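Side-chain contacts in flavoprotein (Thermotoga maritima, PDB 5V8S), which probably works as an oxidoreductase of the flavo-diiron family, passing electrons from an FMN-binding flavodoxin-like domain to a di-iron centre in a metallo-beta-lactamase-like domain: residues S194-V199 with P248-N253; K208-V213 with V256-G261; R20-P25 with D173-S178; R38-V43 with G183-P188; V141-E146 with A225-S230. The protein carries 1 engineered substitution. All coordinates share one frame; numbering follows the deposited sequence.

Interaction 1: residues S194-V199 with P248-N253; sequences SNESVV and PQRLLN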
# COMPACT_ATOMS: atom_id res chain seq x y z
N SER A 194 -19.40 -18.55 24.79
CA SER A 194 -20.63 -18.73 25.54
C SER A 194 -21.67 -17.63 25.32
O SER A 194 -22.82 -17.80 25.73
CB SER A 194 -20.31 -18.85 27.04
OG SER A 194 -19.64 -17.70 27.52
N ASN A 195 -21.29 -16.53 24.69
CA ASN A 195 -22.18 -15.40 24.44
C ASN A 195 -22.41 -15.28 22.94
O ASN A 195 -21.46 -15.05 22.18
CB ASN A 195 -21.57 -14.12 25.02
CG ASN A 195 -22.47 -12.93 24.91
OD1 ASN A 195 -22.89 -12.55 23.81
ND2 ASN A 195 -22.79 -12.33 26.05
N GLU A 196 -23.66 -15.45 22.51
CA GLU A 196 -23.95 -15.53 21.07
C GLU A 196 -23.70 -14.21 20.36
O GLU A 196 -23.27 -14.21 19.19
CB GLU A 196 -25.41 -15.96 20.85
CG GLU A 196 -25.87 -15.88 19.38
CD GLU A 196 -25.12 -16.85 18.48
OE1 GLU A 196 -24.46 -17.77 19.01
OE2 GLU A 196 -25.20 -16.71 17.24
N SER A 197 -23.96 -13.07 21.01
CA SER A 197 -23.72 -11.80 20.33
C SER A 197 -22.23 -11.56 20.14
O SER A 197 -21.82 -10.98 19.13
CB SER A 197 -24.37 -10.65 21.09
OG SER A 197 -23.62 -10.27 22.24
N VAL A 198 -21.40 -12.02 21.09
CA VAL A 198 -19.95 -11.95 20.91
C VAL A 198 -19.51 -12.84 19.76
O VAL A 198 -18.70 -12.44 18.92
CB VAL A 198 -19.22 -12.33 22.22
CG1 VAL A 198 -17.71 -12.49 22.00
CG2 VAL A 198 -19.51 -11.30 23.32
N VAL A 199 -20.03 -14.07 19.70
CA VAL A 199 -19.64 -14.97 18.62
C VAL A 199 -19.96 -14.35 17.26
O VAL A 199 -19.13 -14.39 16.33
CB VAL A 199 -20.30 -16.35 18.79
CG1 VAL A 199 -20.14 -17.18 17.53
CG2 VAL A 199 -19.70 -17.06 19.99
N PRO A 248 -17.29 -26.03 19.27
CA PRO A 248 -16.11 -25.94 18.38
C PRO A 248 -16.42 -26.30 16.94
O PRO A 248 -15.72 -25.81 16.04
CB PRO A 248 -15.11 -26.93 19.01
CG PRO A 248 -15.96 -27.88 19.76
CD PRO A 248 -17.09 -27.05 20.32
N GLN A 249 -17.43 -27.12 16.67
CA GLN A 249 -17.71 -27.48 15.28
C GLN A 249 -18.18 -26.26 14.49
O GLN A 249 -17.95 -26.18 13.28
CB GLN A 249 -18.75 -28.60 15.19
CG GLN A 249 -18.81 -29.27 13.82
CD GLN A 249 -17.45 -29.82 13.36
OE1 GLN A 249 -16.76 -30.52 14.10
NE2 GLN A 249 -17.08 -29.49 12.13
N ARG A 250 -18.80 -25.29 15.17
CA ARG A 250 -19.22 -24.08 14.47
C ARG A 250 -18.01 -23.35 13.90
O ARG A 250 -18.05 -22.81 12.79
CB ARG A 250 -19.98 -23.16 15.43
CG ARG A 250 -20.53 -21.91 14.79
CD ARG A 250 -21.34 -21.12 15.82
NE ARG A 250 -21.91 -19.90 15.28
CZ ARG A 250 -22.67 -19.07 15.98
NH1 ARG A 250 -22.96 -19.33 17.25
NH2 ARG A 250 -23.14 -17.97 15.41
N LEU A 251 -16.92 -23.31 14.67
CA LEU A 251 -15.71 -22.67 14.21
C LEU A 251 -15.07 -23.46 13.08
O LEU A 251 -14.62 -22.88 12.08
CB LEU A 251 -14.74 -22.49 15.38
CG LEU A 251 -13.35 -21.98 15.00
CD1 LEU A 251 -13.39 -20.52 14.59
CD2 LEU A 251 -12.38 -22.20 16.11
N LEU A 252 -15.00 -24.79 13.21
CA LEU A 252 -14.43 -25.59 12.14
C LEU A 252 -15.25 -25.44 10.85
O LEU A 252 -14.67 -25.33 9.76
CB LEU A 252 -14.29 -27.06 12.58
CG LEU A 252 -13.29 -27.21 13.74
CD1 LEU A 252 -13.30 -28.64 14.32
CD2 LEU A 252 -11.86 -26.80 13.37
N ASN A 253 -16.58 -25.43 10.96
CA ASN A 253 -17.40 -25.23 9.76
C ASN A 253 -17.14 -23.87 9.14
O ASN A 253 -17.16 -23.74 7.92
CB ASN A 253 -18.90 -25.36 10.09
CG ASN A 253 -19.30 -26.76 10.47
OD1 ASN A 253 -18.63 -27.74 10.15
ND2 ASN A 253 -20.42 -26.86 11.16
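Arg250 meets Glu196 in a two-pronged salt bridge that joins helix 196-214 to helix 248-260. Its two terminal nitrogens face the carboxylate end-on: NH1 donates to Glu196 OE1 at 2.8 Å with an N-H...O angle of 168°, and NH2 donates to OE2 at 3.0 Å. The carboxylate and guanidinium planes lie only 16° apart, and OE1 accepts the N-H of NH1 through its syn lone pair. Arg250 gets there fully extended, whereas the Glu196 chain bends at chi2 (65°) to turn its carboxylate across the end of the arginine. Glu200 brings a second carboxylate close to Glu196 OE2, so the arginine probably eases a crowded negative patch.

Both helices belong to the metallo-beta-lactamase-like part of the chain, where they pack beside each other, bridged here by the Glu196-Arg250 pair.

The apolar component comes from Val199. Its CG1 sits over the centre of one guanidinium face, 3.5 Å from Arg250 CZ, while Leu203, one turn further on, also touches the arginine.

Within the first segment, hydrogen bonds cap the helix. Asn195 is the N-cap, and its OD1 accepts from Val198 N at 3.1 Å and from Ser197 OG at 2.9 Å, with a weak further bond from Ser197 N.

Interaction 2: residues K208-V213 with V256-G261; sequences KYIVTV and VSVAKG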
# COMPACT_ATOMS: atom_id res chain seq x y z
N LYS A 208 -11.26 -12.49 8.49
CA LYS A 208 -10.15 -11.60 8.18
C LYS A 208 -8.80 -12.26 8.49
O LYS A 208 -7.86 -12.15 7.70
CB LYS A 208 -10.31 -10.32 8.98
CG LYS A 208 -9.36 -9.19 8.63
CD LYS A 208 -9.68 -7.99 9.53
CE LYS A 208 -8.74 -6.83 9.38
NZ LYS A 208 -9.15 -5.71 10.29
N TYR A 209 -8.70 -12.93 9.64
CA TYR A 209 -7.50 -13.67 10.02
C TYR A 209 -7.21 -14.81 9.03
O TYR A 209 -6.08 -14.97 8.57
CB TYR A 209 -7.68 -14.22 11.44
CG TYR A 209 -6.52 -15.05 11.90
CD1 TYR A 209 -5.41 -14.45 12.47
CD2 TYR A 209 -6.52 -16.44 11.77
CE1 TYR A 209 -4.33 -15.20 12.90
CE2 TYR A 209 -5.44 -17.19 12.18
CZ TYR A 209 -4.35 -16.55 12.73
OH TYR A 209 -3.27 -17.31 13.14
N ILE A 210 -8.22 -15.61 8.71
CA ILE A 210 -8.02 -16.71 7.78
C ILE A 210 -7.42 -16.22 6.48
O ILE A 210 -6.43 -16.75 5.98
CB ILE A 210 -9.33 -17.47 7.51
CG1 ILE A 210 -9.81 -18.19 8.76
CG2 ILE A 210 -9.14 -18.46 6.38
CD1 ILE A 210 -11.26 -18.68 8.65
N VAL A 211 -8.06 -15.22 5.87
CA VAL A 211 -7.63 -14.80 4.54
C VAL A 211 -6.23 -14.20 4.59
O VAL A 211 -5.35 -14.56 3.79
CB VAL A 211 -8.64 -13.84 3.89
CG1 VAL A 211 -8.15 -13.43 2.49
CG2 VAL A 211 -10.04 -14.49 3.77
N THR A 212 -5.99 -13.28 5.53
CA THR A 212 -4.71 -12.59 5.58
C THR A 212 -3.56 -13.50 5.96
O THR A 212 -2.47 -13.38 5.39
CB THR A 212 -4.74 -11.36 6.50
OG1 THR A 212 -5.09 -11.72 7.84
CG2 THR A 212 -5.69 -10.28 5.95
N VAL A 213 -3.76 -14.41 6.92
CA VAL A 213 -2.66 -15.23 7.44
C VAL A 213 -2.56 -16.57 6.72
O VAL A 213 -1.46 -17.02 6.39
CB VAL A 213 -2.82 -15.41 8.96
CG1 VAL A 213 -1.75 -16.33 9.53
CG2 VAL A 213 -2.77 -14.06 9.65
N VAL A 256 -13.94 -24.01 7.15
CA VAL A 256 -14.15 -24.73 5.90
C VAL A 256 -14.95 -23.87 4.92
O VAL A 256 -14.64 -23.83 3.72
CB VAL A 256 -14.83 -26.09 6.18
CG1 VAL A 256 -15.30 -26.73 4.89
CG2 VAL A 256 -13.86 -27.00 6.87
N SER A 257 -15.99 -23.18 5.40
CA SER A 257 -16.79 -22.32 4.53
C SER A 257 -15.95 -21.21 3.90
O SER A 257 -16.09 -20.91 2.71
CB SER A 257 -17.93 -21.72 5.34
OG SER A 257 -18.71 -20.89 4.52
N VAL A 258 -15.07 -20.59 4.69
CA VAL A 258 -14.19 -19.57 4.16
C VAL A 258 -13.23 -20.18 3.14
O VAL A 258 -13.01 -19.62 2.07
CB VAL A 258 -13.46 -18.84 5.30
CG1 VAL A 258 -12.34 -17.93 4.77
CG2 VAL A 258 -14.44 -18.06 6.13
N ALA A 259 -12.64 -21.32 3.47
CA ALA A 259 -11.69 -21.95 2.55
C ALA A 259 -12.35 -22.30 1.22
O ALA A 259 -11.71 -22.17 0.16
CB ALA A 259 -11.08 -23.19 3.20
N LYS A 260 -13.61 -22.75 1.24
CA LYS A 260 -14.31 -23.10 0.01
C LYS A 260 -14.88 -21.87 -0.69
O LYS A 260 -15.26 -21.98 -1.85
CB LYS A 260 -15.45 -24.09 0.28
CG LYS A 260 -14.95 -25.45 0.72
CD LYS A 260 -15.95 -26.57 0.46
CE LYS A 260 -17.28 -26.28 1.07
NZ LYS A 260 -18.05 -27.54 1.39
N GLY A 261 -14.97 -20.74 0.00
CA GLY A 261 -15.58 -19.54 -0.57
C GLY A 261 -17.09 -19.64 -0.71
O GLY A 261 -17.64 -19.14 -1.70
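Ile210 and Val258 reach toward each other tip to tip where helices 196-214 and 248-260 pack side by side in the metallo-beta-lactamase-like domain. This is the tight part: Ile210 CG2 lies 3.6 Å from Val258 CG1, while Ile210 CD1 comes to 4.0 Å from Val258 CB. With its CG1 anti to the backbone N (chi1 170°), Val258 turns that methyl toward the other helix. Ile221 of helix 218-228 and Tyr255 also touch Ile210, so the pair is buried among three helices.

The fit is looser at Val211, whose CG2 stays 4.3 Å from Val258 CG1 and which also packs on Leu314 and Pro318. On the far side of helix 248-260, Lys260 is exposed; Gly261 then ends the helix in a Schellman motif at positive phi (72°).

In the other helix, Lys208 O takes two bonds from one residue: Thr212 N at 3.1 Å and Thr212 OG1 at 2.8 Å, arriving from opposite faces of the carbonyl plane.

Interaction 3: residues R20-P25 with D173-S178; sequences RIFDDP and DGILFS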
# COMPACT_ATOMS: atom_id res chain seq x y z
N ARG A 20 -8.50 -20.66 35.04
CA ARG A 20 -8.68 -22.09 34.87
C ARG A 20 -9.90 -22.30 33.99
O ARG A 20 -10.99 -21.80 34.30
CB ARG A 20 -8.83 -22.78 36.23
CG ARG A 20 -8.70 -24.30 36.08
CD ARG A 20 -8.65 -25.01 37.42
NE ARG A 20 -9.81 -24.71 38.23
CZ ARG A 20 -9.81 -23.90 39.28
NH1 ARG A 20 -8.69 -23.29 39.67
NH2 ARG A 20 -10.94 -23.70 39.95
N ILE A 21 -9.71 -22.98 32.87
CA ILE A 21 -10.79 -23.20 31.92
C ILE A 21 -11.27 -24.65 31.90
O ILE A 21 -12.36 -24.92 31.38
CB ILE A 21 -10.42 -22.73 30.49
CG1 ILE A 21 -9.06 -23.30 30.06
CG2 ILE A 21 -10.42 -21.19 30.43
CD1 ILE A 21 -8.77 -23.11 28.57
N PHE A 22 -10.49 -25.59 32.44
CA PHE A 22 -10.95 -26.96 32.64
C PHE A 22 -10.45 -27.43 33.99
O PHE A 22 -9.37 -27.04 34.44
CB PHE A 22 -10.43 -27.92 31.56
CG PHE A 22 -11.07 -27.72 30.23
CD1 PHE A 22 -12.26 -28.34 29.93
CD2 PHE A 22 -10.48 -26.90 29.28
CE1 PHE A 22 -12.86 -28.15 28.70
CE2 PHE A 22 -11.07 -26.71 28.05
CZ PHE A 22 -12.26 -27.34 27.76
N ASP A 23 -11.26 -28.27 34.64
CA ASP A 23 -10.86 -28.90 35.88
C ASP A 23 -10.27 -30.28 35.67
O ASP A 23 -9.38 -30.68 36.43
CB ASP A 23 -12.06 -29.01 36.83
CG ASP A 23 -12.37 -27.72 37.56
OD1 ASP A 23 -11.54 -26.78 37.51
OD2 ASP A 23 -13.45 -27.63 38.18
N ASP A 24 -10.73 -31.01 34.66
CA ASP A 24 -10.27 -32.38 34.41
C ASP A 24 -9.92 -32.53 32.94
O ASP A 24 -10.82 -32.73 32.10
CB ASP A 24 -11.32 -33.42 34.79
CG ASP A 24 -10.75 -34.84 34.75
OD1 ASP A 24 -9.58 -35.00 34.34
OD2 ASP A 24 -11.48 -35.79 35.13
N PRO A 25 -8.64 -32.44 32.57
CA PRO A 25 -7.51 -32.12 33.44
C PRO A 25 -7.49 -30.63 33.76
O PRO A 25 -8.22 -29.85 33.16
CB PRO A 25 -6.30 -32.50 32.61
CG PRO A 25 -6.74 -32.33 31.21
CD PRO A 25 -8.20 -32.69 31.18
N ASP A 173 -7.42 -35.85 24.82
CA ASP A 173 -8.73 -36.37 25.25
C ASP A 173 -9.89 -35.47 24.82
O ASP A 173 -10.79 -35.16 25.60
CB ASP A 173 -8.77 -36.58 26.76
CG ASP A 173 -7.86 -37.69 27.23
OD1 ASP A 173 -7.48 -38.56 26.43
OD2 ASP A 173 -7.56 -37.70 28.44
N GLY A 174 -9.88 -35.06 23.56
CA GLY A 174 -10.97 -34.28 23.02
C GLY A 174 -10.71 -32.79 23.00
O GLY A 174 -11.44 -32.05 22.33
N ILE A 175 -9.68 -32.33 23.69
CA ILE A 175 -9.32 -30.92 23.73
C ILE A 175 -8.20 -30.69 22.73
O ILE A 175 -7.15 -31.34 22.82
CB ILE A 175 -8.89 -30.51 25.15
CG1 ILE A 175 -10.05 -30.77 26.12
CG2 ILE A 175 -8.44 -29.05 25.17
CD1 ILE A 175 -9.68 -30.54 27.57
N LEU A 176 -8.40 -29.78 21.78
CA LEU A 176 -7.43 -29.54 20.73
C LEU A 176 -6.75 -28.19 20.97
O LEU A 176 -7.42 -27.14 20.97
CB LEU A 176 -8.11 -29.55 19.36
CG LEU A 176 -7.17 -29.63 18.16
CD1 LEU A 176 -6.62 -31.04 18.03
CD2 LEU A 176 -7.88 -29.23 16.89
N PHE A 177 -5.44 -28.21 21.20
CA PHE A 177 -4.62 -27.00 21.28
C PHE A 177 -4.08 -26.77 19.88
O PHE A 177 -3.24 -27.54 19.40
CB PHE A 177 -3.48 -27.19 22.29
CG PHE A 177 -3.94 -27.51 23.68
CD1 PHE A 177 -4.13 -28.82 24.09
CD2 PHE A 177 -4.13 -26.50 24.61
CE1 PHE A 177 -4.53 -29.12 25.40
CE2 PHE A 177 -4.51 -26.78 25.92
CZ PHE A 177 -4.71 -28.09 26.31
N SER A 178 -4.59 -25.75 19.20
CA SER A 178 -4.44 -25.66 17.76
C SER A 178 -3.63 -24.47 17.28
O SER A 178 -3.44 -24.33 16.08
CB SER A 178 -5.83 -25.62 17.11
OG SER A 178 -6.61 -24.59 17.66
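Ile175 points its CD1 methyl straight down onto the Phe22 ring. The methyl carbon stands 3.9 Å from the ring centroid and 1° off the ring normal, a CH-pi contact so well centred that all six ring carbons of Phe22 lie 4.1 Å from Ile175 CD1. The two side chains approach from opposite directions. On the isoleucine, CG1 is anti to the carbonyl carbon (chi1 -60°) and the chain runs on extended at chi2, which carries CD1 forward to the aromatic face.

Beside the ring, Pro25 adds a looser contact, its CD 4.5 Å from Ile175 CD1. A cis peptide bond precedes this proline, in the turn between strands 16-22 and 26-34. Ile21 and Phe22 both face Ile27 there, making a classic beta bulge in the pairing with strand 26-34.

The contact joins the two sheets of the metallo-beta-lactamase-like sandwich: Phe22 comes from strand 16-22 of the seven-stranded sheet, Pro25 from the turn that follows it, and Ile175 from strand 175-179 of the five-stranded one. Ile27 also packs on Ile175, and Leu172 on Pro25.

Lys245 makes a cation-pi contact with Phe22 and donates a hydrogen bond to Ile21 O. Across the segments, though, the join is made by hydrocarbon alone, and it probably owes its stability to exclusion of water and to the dispersion between a methyl group and a pi face.

Interaction 4: residues R38-V43 with G183-P188; sequences RYFEAV and GGYLLP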
# COMPACT_ATOMS: atom_id res chain seq x y z
N ARG A 38 -0.44 -2.62 15.22
CA ARG A 38 -1.30 -2.01 14.21
C ARG A 38 -1.36 -2.81 12.91
O ARG A 38 -2.40 -2.78 12.23
CB ARG A 38 -0.81 -0.58 13.89
CG ARG A 38 -0.79 0.31 15.13
CD ARG A 38 -0.36 1.72 14.81
NE ARG A 38 -1.37 2.39 14.02
CZ ARG A 38 -1.12 3.40 13.19
NH1 ARG A 38 0.13 3.84 13.03
NH2 ARG A 38 -2.11 3.95 12.51
N TYR A 39 -0.29 -3.51 12.56
CA TYR A 39 -0.17 -4.21 11.28
C TYR A 39 0.34 -5.62 11.57
O TYR A 39 1.54 -5.80 11.85
CB TYR A 39 0.80 -3.49 10.36
CG TYR A 39 0.44 -2.01 10.17
CD1 TYR A 39 -0.71 -1.63 9.50
CD2 TYR A 39 1.24 -1.02 10.72
CE1 TYR A 39 -1.03 -0.29 9.35
CE2 TYR A 39 0.92 0.33 10.58
CZ TYR A 39 -0.20 0.68 9.89
OH TYR A 39 -0.52 2.00 9.75
N PHE A 40 -0.53 -6.62 11.48
CA PHE A 40 -0.08 -7.98 11.71
C PHE A 40 0.83 -8.42 10.59
O PHE A 40 0.58 -8.13 9.41
CB PHE A 40 -1.28 -8.92 11.86
CG PHE A 40 -0.93 -10.20 12.55
CD1 PHE A 40 -0.56 -10.16 13.87
CD2 PHE A 40 -0.96 -11.40 11.87
CE1 PHE A 40 -0.21 -11.33 14.53
CE2 PHE A 40 -0.60 -12.58 12.52
CZ PHE A 40 -0.24 -12.53 13.87
N GLU A 41 1.91 -9.13 10.95
CA GLU A 41 2.96 -9.48 10.00
C GLU A 41 3.58 -8.23 9.35
O GLU A 41 4.16 -8.32 8.27
CB GLU A 41 2.46 -10.45 8.91
CG GLU A 41 2.02 -11.82 9.41
CD GLU A 41 1.44 -12.74 8.31
OE1 GLU A 41 0.97 -12.25 7.26
OE2 GLU A 41 1.51 -13.97 8.49
N ALA A 42 3.45 -7.06 10.00
CA ALA A 42 3.87 -5.77 9.44
C ALA A 42 3.16 -5.44 8.14
O ALA A 42 3.68 -4.70 7.32
CB ALA A 42 5.39 -5.67 9.29
N VAL A 43 1.95 -5.97 7.93
CA VAL A 43 1.18 -5.58 6.75
C VAL A 43 -0.33 -5.46 6.95
O VAL A 43 -0.93 -4.54 6.37
CB VAL A 43 1.54 -6.45 5.52
CG1 VAL A 43 1.43 -7.87 5.83
CG2 VAL A 43 0.66 -6.10 4.30
N GLY A 183 -7.70 -19.54 14.99
CA GLY A 183 -7.54 -18.21 15.53
C GLY A 183 -8.37 -17.17 14.81
O GLY A 183 -8.96 -17.42 13.77
N GLY A 184 -8.39 -15.99 15.41
CA GLY A 184 -9.00 -14.82 14.80
C GLY A 184 -8.39 -13.57 15.39
O GLY A 184 -7.76 -13.61 16.45
N TYR A 185 -8.59 -12.44 14.69
CA TYR A 185 -8.30 -11.14 15.26
C TYR A 185 -9.44 -10.76 16.22
O TYR A 185 -10.41 -11.50 16.38
CB TYR A 185 -8.20 -10.09 14.15
CG TYR A 185 -7.10 -10.32 13.13
CD1 TYR A 185 -5.77 -10.48 13.52
CD2 TYR A 185 -7.39 -10.35 11.78
CE1 TYR A 185 -4.75 -10.64 12.56
CE2 TYR A 185 -6.40 -10.52 10.83
CZ TYR A 185 -5.08 -10.67 11.22
OH TYR A 185 -4.07 -10.83 10.27
N LEU A 186 -9.30 -9.57 16.85
CA LEU A 186 -10.25 -8.98 17.80
C LEU A 186 -9.88 -9.32 19.24
O LEU A 186 -9.35 -10.40 19.52
CB LEU A 186 -11.72 -9.38 17.53
CG LEU A 186 -12.80 -8.58 18.29
CD1 LEU A 186 -12.94 -7.16 17.80
CD2 LEU A 186 -14.16 -9.27 18.22
N LEU A 187 -10.20 -8.42 20.16
CA LEU A 187 -10.00 -8.65 21.58
C LEU A 187 -11.35 -8.74 22.28
O LEU A 187 -11.78 -7.77 22.92
CB LEU A 187 -9.18 -7.50 22.17
CG LEU A 187 -7.83 -7.28 21.50
CD1 LEU A 187 -7.17 -6.00 22.03
CD2 LEU A 187 -6.93 -8.51 21.66
N PRO A 188 -12.04 -9.87 22.19
CA PRO A 188 -13.40 -9.95 22.71
C PRO A 188 -13.42 -9.80 24.22
O PRO A 188 -12.47 -10.12 24.93
CB PRO A 188 -13.87 -11.35 22.28
CG PRO A 188 -12.89 -11.81 21.28
CD PRO A 188 -11.61 -11.15 21.60
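Tyr185 brings the edge of its ring to the face of Phe40 within the metallo-beta-lactamase-like domain, close to the di-iron site. Gly183 and Gly184 lead into it without side chains; Gly183 O accepts a hydrogen bond from Tyr255 OH, and the backbone of Gly184 bonds to that of His240, a residue of the mu-oxo-diiron pocket.

The rings of Tyr185 and Phe40 form an offset edge-to-face pair, with centroids 5.7 Å apart and planes at 75°. The CE1 edge comes 3.8 Å from Phe40 CG, and Tyr185 OH lies 3.5 Å from Phe40 CD2. The phenylalanine has CG anti to its own nitrogen (chi1 -160°), which swings its ring from strand 39-40 over to the tyrosine. Phe40 is the second residue of a type II turn from Tyr39 to Ala42, and Glu41 in that turn bonds Tyr330 and His335 of the second subunit.

Further along, the backbone of Leu186 bonds to Gly49, Leu187 packs on Ser51, and Pro188 O takes a hydrogen bond from Arg31.

The tyrosine hydroxyl is buried but has a polar partner in Thr212 OG1 of helix 196-214. That probable hydrogen bond is likely to help hold the far end of the ring. The Phe40 side chain approaches to about 5 Å from the mu-oxo-diiron, so it probably offers the metals an apolar, aromatic neighbour, with Tyr185 packed against it.

Interaction 5: residues V141-E146 with A225-S230; sequences VKDGEE and AEKLSS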
# COMPACT_ATOMS: atom_id res chain seq x y z
N VAL A 141 8.11 -34.91 17.24
CA VAL A 141 6.98 -35.83 17.15
C VAL A 141 6.56 -35.95 15.69
O VAL A 141 6.59 -34.97 14.93
CB VAL A 141 5.79 -35.39 18.03
CG1 VAL A 141 6.11 -35.62 19.52
CG2 VAL A 141 5.40 -33.94 17.76
N LYS A 142 6.17 -37.16 15.31
CA LYS A 142 5.69 -37.47 13.98
C LYS A 142 4.16 -37.46 13.93
O LYS A 142 3.48 -37.44 14.96
CB LYS A 142 6.21 -38.84 13.53
CG LYS A 142 7.73 -38.90 13.38
CD LYS A 142 8.16 -40.00 12.44
CE LYS A 142 7.69 -41.37 12.90
NZ LYS A 142 8.46 -42.47 12.23
N ASP A 143 3.64 -37.50 12.71
CA ASP A 143 2.20 -37.43 12.51
C ASP A 143 1.51 -38.61 13.20
O ASP A 143 1.80 -39.77 12.91
CB ASP A 143 1.90 -37.46 11.01
CG ASP A 143 0.50 -36.96 10.67
OD1 ASP A 143 -0.16 -36.33 11.53
OD2 ASP A 143 0.06 -37.18 9.53
N GLY A 144 0.59 -38.29 14.11
CA GLY A 144 -0.19 -39.28 14.81
C GLY A 144 0.48 -39.83 16.04
O GLY A 144 -0.13 -40.67 16.73
N GLU A 145 1.68 -39.38 16.36
CA GLU A 145 2.42 -39.94 17.48
C GLU A 145 1.70 -39.60 18.78
O GLU A 145 1.15 -38.52 18.95
CB GLU A 145 3.84 -39.37 17.51
CG GLU A 145 4.66 -39.84 18.71
CD GLU A 145 6.16 -39.52 18.59
OE1 GLU A 145 6.61 -39.10 17.50
OE2 GLU A 145 6.88 -39.69 19.61
N GLU A 146 1.72 -40.55 19.71
CA GLU A 146 1.10 -40.35 21.00
C GLU A 146 2.18 -40.42 22.06
O GLU A 146 3.13 -41.19 21.95
CB GLU A 146 0.04 -41.41 21.27
CG GLU A 146 -1.16 -41.33 20.34
CD GLU A 146 -2.10 -42.51 20.48
OE1 GLU A 146 -2.03 -43.21 21.50
OE2 GLU A 146 -2.89 -42.75 19.55
N ALA A 225 -8.92 -30.04 8.02
CA ALA A 225 -10.23 -30.35 8.58
C ALA A 225 -10.59 -31.81 8.36
O ALA A 225 -11.17 -32.45 9.24
CB ALA A 225 -11.28 -29.44 7.96
N GLU A 226 -10.27 -32.35 7.18
CA GLU A 226 -10.52 -33.77 6.90
C GLU A 226 -9.75 -34.65 7.87
O GLU A 226 -10.27 -35.65 8.38
CB GLU A 226 -10.09 -34.06 5.46
CG GLU A 226 -10.06 -35.53 5.07
CD GLU A 226 -11.45 -36.11 4.90
OE1 GLU A 226 -12.28 -35.46 4.24
OE2 GLU A 226 -11.70 -37.22 5.43
N LYS A 227 -8.50 -34.29 8.13
CA LYS A 227 -7.65 -35.05 9.04
C LYS A 227 -8.22 -35.04 10.45
O LYS A 227 -8.24 -36.08 11.12
CB LYS A 227 -6.27 -34.41 9.05
CG LYS A 227 -5.15 -35.37 9.17
CD LYS A 227 -3.85 -34.68 8.88
CE LYS A 227 -2.72 -35.63 9.17
NZ LYS A 227 -1.43 -35.04 8.84
N LEU A 228 -8.68 -33.89 10.92
CA LEU A 228 -9.19 -33.78 12.27
C LEU A 228 -10.59 -34.37 12.42
O LEU A 228 -11.03 -34.62 13.55
CB LEU A 228 -9.16 -32.32 12.72
CG LEU A 228 -7.75 -31.70 12.78
CD1 LEU A 228 -7.82 -30.24 13.19
CD2 LEU A 228 -6.87 -32.46 13.75
N SER A 229 -11.28 -34.65 11.31
CA SER A 229 -12.66 -35.10 11.38
C SER A 229 -12.79 -36.50 11.97
O SER A 229 -13.89 -36.89 12.36
CB SER A 229 -13.31 -35.07 10.00
OG SER A 229 -12.82 -36.12 9.19
N SER A 230 -11.70 -37.26 12.03
CA SER A 230 -11.73 -38.58 12.66
C SER A 230 -11.53 -38.52 14.17
O SER A 230 -11.53 -39.57 14.82
CB SER A 230 -10.66 -39.47 12.06
OG SER A 230 -9.38 -39.14 12.57
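Lys227 NZ and Asp143 OD2 form a salt bridge 2.7 Å long at the protein surface. The ammonium meets OD2 on its syn side but 33° out of the carboxylate plane, and lies 3.2 Å from the other oxygen, OD1. Extended beyond CG, the lysine spans the gap from its helix, while Asp143 comes from the opposite direction with CG anti to the backbone N (chi1 -162°), which sends its carboxylate out toward the lysine. Each partner is held a second time at the same place on strand 152-158: Lys227 NZ donates to Met158 O, and Asp143 OD1 accepts from Met158 N. These bonds to the backbone of Met158 probably help fix the position of both charged ends.

The loop carrying the aspartate is a type II turn from Lys142 to Glu145, closed by Glu145 N to Lys142 O at 3.0 Å. Glu145 OE1 adds a bond from Lys142 N, also 3.0 Å. Gly144 and Glu145 both face Phe156, a G1 beta bulge.

Packing is modest and centres on Val157, which both Asp143 and Lys227 touch. Leu228 rests on the same valine and on Val169. Helix 218-228 thus lies against the five-stranded sheet, tied through Lys227 to the loop between strands 138-140 and 146-149.

All five contacts lie in the metallo-beta-lactamase-like part of the chain. Interactions 3 and 4, whose segments alternate, both close before interactions 1 and 2 open, and these two also alternate. Interactions 1 and 2 share helices 196-214 and 248-260, with centres 16 Å apart. Interaction 4 touches both: Tyr185 meets Thr212, and Pro188 packs on Val198. Interactions 3 and 5, 17 Å apart, meet where Leu176 packs on Leu228; interactions 4 and 5 are the most distant, 28 Å between centres. Taken together, the contacts join the two sheets to each other (interaction 3), helices to each other (1, 2) and to the sheet (5), and the loop beside the di-iron site to the strand 39-40 turn (4).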